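Local coordinates for START domain-containing protein 10 (Homo sapiens, PDB 6SER), which transfers phosphatidylcholine and phosphatidylethanolamine between membranes, preferring species with a palmitoyl or stearoyl chain at sn-1 and an unsaturated chain at sn-2, at residues A[194-197]-A[198-201]. Sequence-based numbering, arbitrary orientation.
Sequences SLPK and WVVN
Pro196 and Lys197 meet Trp198 to Asn201 in a local contact at the N-terminus of helix 197-227, the long C-terminal helix of the START (helix-grip) fold, where the loop from strand 181-190 enters its first turn. As in other START domains, this helix probably closes over the lipid-binding cavity formed with the curved sheet. Pro196 stands at the N-cap position with an extended backbone (psi 142°) and contributes its backbone carbonyl, not a side-chain cap: Pro196 O accepts the i to i+4 bond from Val200 N at 3.1 Å. Asn201 N repeats the pattern on Lys197 O at 2.9 Å and is straighter, the N-H...O angle being 168°. Two side chains pack against the proline ring. Trp198 has its CG between the backbone N and the carbonyl carbon (chi1 59°), a rotation that turns the indole back toward Pro196, which it meets obliquely, NE1 3.4 Å from Pro196 CB. Val199 runs alongside the same ring, its CG2 resting 3.7 Å from Pro196 CG while also lying over one face of the indole, toward the rim. Val199 CG2 thus touches both the proline ring and the indole. Farther back, Leu195 CB lies 3.9 Å from Val200 CG2. The polar ends tie this turn to its surroundings: Lys197 NZ forms a salt bridge with Asp190, and the buried amide of Asn201 accepts a hydrogen bond at OD1 from His66 N and donates one from ND2 to Thr64 O. That amide also lies beside the Lys197 carbonyl, with Asn201 CG 3.5 Å from Lys197 O.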
# COMPACT_ATOMS: atom_id res chain seq x y z
N SER A 194 -6.29 2.34 20.63
CA SER A 194 -6.43 1.42 21.73
C SER A 194 -6.49 -0.05 21.41
O SER A 194 -6.78 -0.83 22.25
CB SER A 194 -7.69 1.74 22.48
OG SER A 194 -8.77 1.16 21.84
N LEU A 195 -6.27 -0.41 20.18
CA LEU A 195 -6.34 -1.81 19.75
C LEU A 195 -5.12 -2.57 20.24
O LEU A 195 -3.99 -2.13 20.03
CB LEU A 195 -6.41 -1.90 18.23
CG LEU A 195 -7.73 -1.50 17.59
CD1 LEU A 195 -7.51 -1.28 16.10
CD2 LEU A 195 -8.77 -2.58 17.84
N PRO A 196 -5.30 -3.72 20.90
CA PRO A 196 -4.14 -4.58 21.17
C PRO A 196 -3.52 -5.05 19.86
O PRO A 196 -4.22 -5.33 18.88
CB PRO A 196 -4.73 -5.74 21.97
CG PRO A 196 -6.02 -5.22 22.51
CD PRO A 196 -6.54 -4.27 21.47
N LYS A 197 -2.19 -5.11 19.84
CA LYS A 197 -1.46 -5.50 18.63
C LYS A 197 -1.92 -6.86 18.12
O LYS A 197 -2.11 -7.04 16.91
CB LYS A 197 0.04 -5.50 18.91
CG LYS A 197 0.76 -4.18 18.59
CD LYS A 197 -0.10 -2.96 18.88
CE LYS A 197 0.62 -1.65 18.54
NZ LYS A 197 -0.26 -0.43 18.67
N TRP A 198 -2.13 -7.83 19.01
CA TRP A 198 -2.54 -9.16 18.57
C TRP A 198 -3.95 -9.14 17.98
O TRP A 198 -4.26 -9.96 17.10
CB TRP A 198 -2.47 -10.17 19.73
CG TRP A 198 -3.32 -9.80 20.89
CD1 TRP A 198 -2.96 -9.03 21.96
CD2 TRP A 198 -4.68 -10.18 21.11
NE1 TRP A 198 -4.02 -8.91 22.83
CE2 TRP A 198 -5.09 -9.61 22.33
CE3 TRP A 198 -5.61 -10.95 20.39
CZ2 TRP A 198 -6.37 -9.78 22.85
CZ3 TRP A 198 -6.88 -11.12 20.91
CH2 TRP A 198 -7.25 -10.53 22.12
N VAL A 199 -4.80 -8.22 18.42
CA VAL A 199 -6.09 -8.06 17.76
C VAL A 199 -5.90 -7.55 16.34
O VAL A 199 -6.64 -7.93 15.42
CB VAL A 199 -6.99 -7.11 18.58
CG1 VAL A 199 -8.33 -6.91 17.88
CG2 VAL A 199 -7.17 -7.64 19.99
N VAL A 200 -4.91 -6.68 16.13
CA VAL A 200 -4.61 -6.17 14.79
C VAL A 200 -4.08 -7.30 13.91
O VAL A 200 -4.53 -7.48 12.77
CB VAL A 200 -3.62 -5.00 14.88
CG1 VAL A 200 -3.32 -4.47 13.48
CG2 VAL A 200 -4.14 -3.92 15.81
N ASN A 201 -3.10 -8.05 14.42
CA ASN A 201 -2.56 -9.20 13.69
C ASN A 201 -3.68 -10.14 13.23
O ASN A 201 -3.70 -10.57 12.07
CB ASN A 201 -1.57 -9.96 14.56
CG ASN A 201 -0.31 -9.17 14.85
OD1 ASN A 201 0.06 -8.26 14.10
ND2 ASN A 201 0.37 -9.52 15.94